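Local coordinates for ATP/GTP-binding site-containing protein A (Brucella abortus, PDB 6NTR), which functions in the periplasm to maintain the integrity of the cell envelope, at residues 76-81 with 96-101; 192-197 with 205-210. All coordinates share one frame; numbering follows the deposited sequence.

Interaction 1 (76-81 with 96-101)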
loop_
_atom_site.group_PDB
_atom_site.type_symbol
_atom_site.label_atom_id
_atom_site.label_comp_id
_atom_site.label_asym_id
_atom_site.label_seq_id
_atom_site.Cartn_x
_atom_site.Cartn_y
_atom_site.Cartn_z
ATOM N N GLY A 76 -10.427 12.012 9.214
ATOM C CA GLY A 76 -9.040 11.771 8.864
ATOM C C GLY A 76 -8.077 12.343 9.878
ATOM O O GLY A 76 -7.046 12.903 9.495
ATOM N N LYS A 77 -8.408 12.249 11.168
ATOM C CA LYS A 77 -7.516 12.661 12.243
ATOM C C LYS A 77 -7.081 11.509 13.135
ATOM O O LYS A 77 -6.178 11.686 13.959
ATOM C CB LYS A 77 -8.174 13.749 13.111
ATOM C CG LYS A 77 -8.018 15.167 12.568
ATOM C CD LYS A 77 -8.357 16.221 13.615
ATOM C CE LYS A 77 -7.845 17.597 13.194
ATOM N NZ LYS A 77 -8.013 18.641 14.249
ATOM N N ASP A 78 -7.676 10.344 12.992
ATOM C CA ASP A 78 -7.260 9.196 13.767
ATOM C C ASP A 78 -6.956 8.036 12.830
ATOM O O ASP A 78 -7.480 7.968 11.715
ATOM C CB ASP A 78 -8.332 8.803 14.769
ATOM C CG ASP A 78 -7.882 7.686 15.678
ATOM O OD1 ASP A 78 -6.790 7.819 16.277
ATOM O OD2 ASP A 78 -8.592 6.657 15.745
ATOM N N PHE A 79 -6.107 7.121 13.296
ATOM C CA PHE A 79 -5.640 6.013 12.466
ATOM C C PHE A 79 -5.221 4.876 13.389
ATOM O O PHE A 79 -4.184 4.974 14.051
ATOM C CB PHE A 79 -4.485 6.470 11.574
ATOM C CG PHE A 79 -4.024 5.449 10.586
ATOM C CD1 PHE A 79 -4.899 4.889 9.686
ATOM C CD2 PHE A 79 -2.695 5.086 10.527
ATOM C CE1 PHE A 79 -4.465 3.965 8.761
ATOM C CE2 PHE A 79 -2.257 4.166 9.608
ATOM C CZ PHE A 79 -3.146 3.603 8.725
ATOM N N ARG A 80 -6.036 3.827 13.463
ATOM C CA ARG A 80 -5.724 2.642 14.252
ATOM C C ARG A 80 -5.100 1.580 13.353
ATOM O O ARG A 80 -5.560 1.365 12.230
ATOM C CB ARG A 80 -6.981 2.082 14.931
ATOM C CG ARG A 80 -7.530 2.923 16.090
ATOM C CD ARG A 80 -8.670 2.210 16.847
ATOM N NE ARG A 80 -10.000 2.635 16.410
ATOM C CZ ARG A 80 -10.694 3.613 16.980
ATOM N NH1 ARG A 80 -10.183 4.271 18.011
ATOM N NH2 ARG A 80 -11.898 3.932 16.522
ATOM N N PHE A 81 -4.061 0.907 13.852
ATOM C CA PHE A 81 -3.300 -0.040 13.024
ATOM C C PHE A 81 -2.720 -1.247 13.781
ATOM O O PHE A 81 -2.211 -1.102 14.896
ATOM C CB PHE A 81 -2.158 0.699 12.292
ATOM C CG PHE A 81 -1.196 1.418 13.201
ATOM C CD1 PHE A 81 -0.060 0.783 13.684
ATOM C CD2 PHE A 81 -1.412 2.737 13.539
ATOM C CE1 PHE A 81 0.818 1.447 14.494
ATOM C CE2 PHE A 81 -0.539 3.399 14.355
ATOM C CZ PHE A 81 0.577 2.758 14.832
ATOM N N ARG A 96 1.514 -2.731 16.585
ATOM C CA ARG A 96 0.162 -2.344 16.935
ATOM C C ARG A 96 0.234 -1.005 17.637
ATOM O O ARG A 96 1.013 -0.847 18.575
ATOM C CB ARG A 96 -0.478 -3.393 17.845
ATOM C CG ARG A 96 -1.990 -3.243 18.088
ATOM C CD ARG A 96 -2.376 -4.078 19.298
ATOM N NE ARG A 96 -2.191 -5.497 19.053
ATOM C CZ ARG A 96 -3.134 -6.314 18.598
ATOM N NH1 ARG A 96 -4.383 -5.888 18.421
ATOM N NH2 ARG A 96 -2.832 -7.587 18.387
ATOM N N GLY A 97 -0.569 -0.049 17.196
ATOM C CA GLY A 97 -0.582 1.223 17.886
ATOM C C GLY A 97 -1.656 2.154 17.373
ATOM O O GLY A 97 -2.615 1.746 16.715
ATOM N N ASP A 98 -1.482 3.423 17.720
ATOM C CA ASP A 98 -2.396 4.470 17.319
ATOM C C ASP A 98 -1.629 5.715 16.909
ATOM O O ASP A 98 -0.485 5.929 17.311
ATOM C CB ASP A 98 -3.363 4.823 18.437
ATOM C CG ASP A 98 -4.531 5.634 17.937
ATOM O OD1 ASP A 98 -5.379 5.048 17.233
ATOM O OD2 ASP A 98 -4.583 6.858 18.209
ATOM N N ALA A 99 -2.287 6.545 16.107
ATOM C CA ALA A 99 -1.759 7.858 15.778
ATOM C C ALA A 99 -2.914 8.835 15.615
ATOM O O ALA A 99 -4.005 8.463 15.171
ATOM C CB ALA A 99 -0.913 7.825 14.507
ATOM N N LYS A 100 -2.689 10.091 15.970
ATOM C CA LYS A 100 -3.731 11.096 15.846
ATOM C C LYS A 100 -3.197 12.372 15.238
ATOM O O LYS A 100 -2.037 12.716 15.424
ATOM C CB LYS A 100 -4.319 11.417 17.219
ATOM C CG LYS A 100 -5.567 12.278 17.185
ATOM C CD LYS A 100 -5.878 12.841 18.560
ATOM C CE LYS A 100 -6.935 13.933 18.512
ATOM N NZ LYS A 100 -7.795 13.847 17.306
ATOM N N LEU A 101 -4.048 13.077 14.514
ATOM C CA LEU A 101 -3.623 14.332 13.949
ATOM C C LEU A 101 -4.174 15.438 14.829
ATOM O O LEU A 101 -5.334 15.803 14.736
ATOM C CB LEU A 101 -4.114 14.495 12.511
ATOM C CG LEU A 101 -3.403 13.734 11.385
ATOM C CD1 LEU A 101 -3.938 14.130 10.024
ATOM C CD2 LEU A 101 -1.893 13.841 11.436
#
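Lys77 O is the best-held polar atom here, and two groups grip it. Leu101 N gives it a short hydrogen bond of 2.6 Å, in the carbonyl plane and on a lone pair. Lys100 CA adds a CA-H...O contact to the same Lys77 O at 3.1 Å. Phe81 O, at the other end, is held likewise by Gly97 N, in a straight bond of 3.0 Å, and by Arg96 CA. Between these ends, Phe79 and Ala99 form a hydrogen-bonded pair, with Phe79 N bound only weakly. The strands are antiparallel.

Phe81 and Ala99 lie on one face of the sheet. Phe81 CG is wedged between its own N and C (chi1 58°). This lays the ring face over the Gly97 backbone, with a CH-pi contact of 4.0 Å from Gly97 CA to the ring centroid. Gly97 has no side chain, so the ring can settle close. Leu110 and Ala155 also touch Phe81.

Asp78, Arg80, Asp98 and Lys100 point to the other face. The two aspartate side chains meet roughly perpendicular, and Asp78 OD1 lies 3.1 Å from Asp98 OD2. Arg80 NH1 is in a long ion pair with Asp78 OD2, which sits above the guanidinium plane, so no N-H points at it. Two carboxylates this close would repel if both were charged, so one of them may have a raised pKa.

Interaction 2 (192-197 with 205-210)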
loop_
_atom_site.group_PDB
_atom_site.type_symbol
_atom_site.label_atom_id
_atom_site.label_comp_id
_atom_site.label_asym_id
_atom_site.label_seq_id
_atom_site.Cartn_x
_atom_site.Cartn_y
_atom_site.Cartn_z
ATOM N N ILE A 192 4.366 5.824 -7.339
ATOM C CA ILE A 192 4.648 6.460 -6.061
ATOM C C ILE A 192 6.025 6.000 -5.613
ATOM O O ILE A 192 6.265 4.794 -5.485
ATOM C CB ILE A 192 3.575 6.133 -5.016
ATOM C CG1 ILE A 192 2.202 6.529 -5.560
ATOM C CG2 ILE A 192 3.859 6.860 -3.737
ATOM C CD1 ILE A 192 1.097 6.512 -4.543
ATOM N N ALA A 193 6.938 6.950 -5.419
ATOM C CA ALA A 193 8.268 6.667 -4.902
ATOM C C ALA A 193 8.351 7.156 -3.467
ATOM O O ALA A 193 7.943 8.281 -3.172
ATOM C CB ALA A 193 9.356 7.326 -5.745
ATOM N N TYR A 194 8.879 6.308 -2.590
ATOM C CA TYR A 194 8.867 6.531 -1.157
ATOM C C TYR A 194 10.277 6.875 -0.714
ATOM O O TYR A 194 11.222 6.142 -1.014
ATOM C CB TYR A 194 8.353 5.287 -0.419
ATOM C CG TYR A 194 6.850 4.994 -0.521
ATOM C CD1 TYR A 194 6.278 4.580 -1.709
ATOM C CD2 TYR A 194 6.029 5.055 0.600
ATOM C CE1 TYR A 194 4.935 4.291 -1.795
ATOM C CE2 TYR A 194 4.679 4.756 0.521
ATOM C CZ TYR A 194 4.141 4.375 -0.683
ATOM O OH TYR A 194 2.802 4.076 -0.777
ATOM N N PHE A 195 10.395 7.999 -0.037
ATOM C CA PHE A 195 11.673 8.494 0.403
ATOM C C PHE A 195 11.670 8.809 1.868
ATOM O O PHE A 195 10.691 9.283 2.417
ATOM C CB PHE A 195 12.032 9.804 -0.339
ATOM C CG PHE A 195 12.195 9.653 -1.816
ATOM C CD1 PHE A 195 13.362 9.188 -2.343
ATOM C CD2 PHE A 195 11.184 9.989 -2.666
ATOM C CE1 PHE A 195 13.515 9.040 -3.692
ATOM C CE2 PHE A 195 11.325 9.843 -4.017
ATOM C CZ PHE A 195 12.492 9.363 -4.532
ATOM N N ASP A 196 12.801 8.555 2.483
ATOM C CA ASP A 196 12.951 8.911 3.856
ATOM C C ASP A 196 14.152 9.804 3.947
ATOM O O ASP A 196 15.163 9.590 3.305
ATOM C CB ASP A 196 13.078 7.723 4.794
ATOM C CG ASP A 196 12.824 8.114 6.215
ATOM O OD1 ASP A 196 11.935 8.942 6.443
ATOM O OD2 ASP A 196 13.521 7.624 7.100
ATOM N N ASP A 197 14.003 10.817 4.765
ATOM C CA ASP A 197 15.020 11.813 4.990
ATOM C C ASP A 197 16.302 11.275 5.586
ATOM O O ASP A 197 17.378 11.732 5.246
ATOM C CB ASP A 197 14.490 12.912 5.919
ATOM C CG ASP A 197 13.068 12.682 6.350
ATOM O OD1 ASP A 197 12.253 12.314 5.496
ATOM O OD2 ASP A 197 12.771 12.859 7.531
ATOM N N PRO A 205 14.918 6.009 -3.793
ATOM C CA PRO A 205 13.773 5.896 -2.885
ATOM C C PRO A 205 13.874 4.556 -2.143
ATOM O O PRO A 205 14.451 3.632 -2.694
ATOM C CB PRO A 205 12.572 5.932 -3.815
ATOM C CG PRO A 205 13.021 5.244 -5.026
ATOM C CD PRO A 205 14.453 5.604 -5.195
ATOM N N ILE A 206 13.349 4.449 -0.932
ATOM C CA ILE A 206 13.427 3.188 -0.209
ATOM C C ILE A 206 12.533 2.138 -0.856
ATOM O O ILE A 206 12.802 0.941 -0.749
ATOM C CB ILE A 206 13.064 3.393 1.268
ATOM C CG1 ILE A 206 11.651 3.948 1.360
ATOM C CG2 ILE A 206 14.063 4.321 1.955
ATOM C CD1 ILE A 206 11.263 4.357 2.721
ATOM N N TYR A 207 11.492 2.557 -1.559
ATOM C CA TYR A 207 10.554 1.633 -2.168
ATOM C C TYR A 207 9.799 2.409 -3.236
ATOM O O TYR A 207 9.587 3.612 -3.108
ATOM C CB TYR A 207 9.625 1.032 -1.096
ATOM C CG TYR A 207 8.257 0.553 -1.536
ATOM C CD1 TYR A 207 8.065 -0.744 -1.999
ATOM C CD2 TYR A 207 7.147 1.365 -1.417
ATOM C CE1 TYR A 207 6.800 -1.194 -2.376
ATOM C CE2 TYR A 207 5.889 0.925 -1.793
ATOM C CZ TYR A 207 5.722 -0.344 -2.270
ATOM O OH TYR A 207 4.465 -0.754 -2.634
ATOM N N ARG A 208 9.423 1.720 -4.301
ATOM C CA ARG A 208 8.732 2.364 -5.403
ATOM C C ARG A 208 7.688 1.420 -5.973
ATOM O O ARG A 208 7.992 0.252 -6.228
ATOM C CB ARG A 208 9.722 2.755 -6.491
ATOM C CG ARG A 208 9.083 3.496 -7.632
ATOM C CD ARG A 208 10.119 4.257 -8.417
ATOM N NE ARG A 208 11.002 3.367 -9.156
ATOM C CZ ARG A 208 10.615 2.581 -10.153
ATOM N NH1 ARG A 208 9.357 2.578 -10.576
ATOM N NH2 ARG A 208 11.501 1.802 -10.740
ATOM N N ILE A 209 6.498 1.940 -6.202
ATOM C CA ILE A 209 5.423 1.165 -6.759
ATOM C C ILE A 209 4.732 1.839 -7.928
ATOM O O ILE A 209 4.413 2.993 -7.866
ATOM C CB ILE A 209 4.365 0.830 -5.685
ATOM C CG1 ILE A 209 3.299 -0.074 -6.263
ATOM C CG2 ILE A 209 3.687 2.072 -5.170
ATOM C CD1 ILE A 209 2.268 -0.539 -5.261
ATOM N N ASN A 210 4.476 1.076 -8.968
ATOM C CA ASN A 210 3.774 1.561 -10.121
ATOM C C ASN A 210 2.441 0.858 -10.194
ATOM O O ASN A 210 2.389 -0.335 -10.091
ATOM C CB ASN A 210 4.545 1.240 -11.390
ATOM C CG ASN A 210 5.911 1.846 -11.402
ATOM O OD1 ASN A 210 6.825 1.359 -10.768
ATOM N ND2 ASN A 210 6.056 2.921 -12.139
#
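The rings of Tyr194 and Tyr207 form the apolar centre. They make an edge-to-face pair, with centroids 5.0 Å apart and planes at 61°. The edge of Tyr207 is turned to the face of Tyr194, and Tyr207 CD2 comes within 3.3 Å of Tyr194 CD1. The two side chains run side by side in the same direction. Their first torsions differ: the Tyr194 CG is anti to its carbonyl carbon (chi1 -73°), while the Tyr207 CG is anti to its backbone N (chi1 154°). At the tip of its ring, Tyr194 OH is hydrogen-bonded to a glycerol, probably from the crystallisation liquor. Ile209 CG2 reaches the edge of the Tyr194 ring and also meets Ile192 CB at 4.1 Å. Met224 of the adjoining strand 222-225 touches both Tyr207 and Ile209.

Ala193 and Arg208 point to the other face. There Pro205 CB lies over the face of the Phe195 ring, 3.6 Å from its centroid, in a CH-pi contact. The same Pro205 CB is 4.0 Å from Ala193 CB.

The backbone ties the strands together. Ile192 and Ile209 exchange two nearly straight hydrogen bonds. Tyr194 N binds Tyr207 O at 2.8 Å, nearly along the C=O axis. Toward the loop, Ile206 N reaches Tyr194 O only at a poor angle, so this last bond is weak.

At the polar edge, Arg208 and Asp196 make long, weak ion pairs with Asp225 and Arg157. The pairing is that of an antiparallel beta hairpin at its loop end, within the beta-barrel-like fold of the EipB family.

Both interactions pair neighbouring strands of a beta hairpin. Interaction 1 comes first along the chain and joins strands 78-87 and 90-102. Interaction 2 follows and joins strands 187-195 and 207-214. Helices 126-138 and 174-179 lie between them in sequence. Their centres are 22 Å apart and their nearest atoms about 11 Å apart, so they do not touch. An indirect route connects them through the loop before strand 159-165. Phe79 and Phe81 of interaction 1 touch this loop, and strand 159-165 pairs with strand 187-195 of interaction 2. The two hairpins thus belong to different regions of one beta-barrel-like fold whose paired strands run antiparallel.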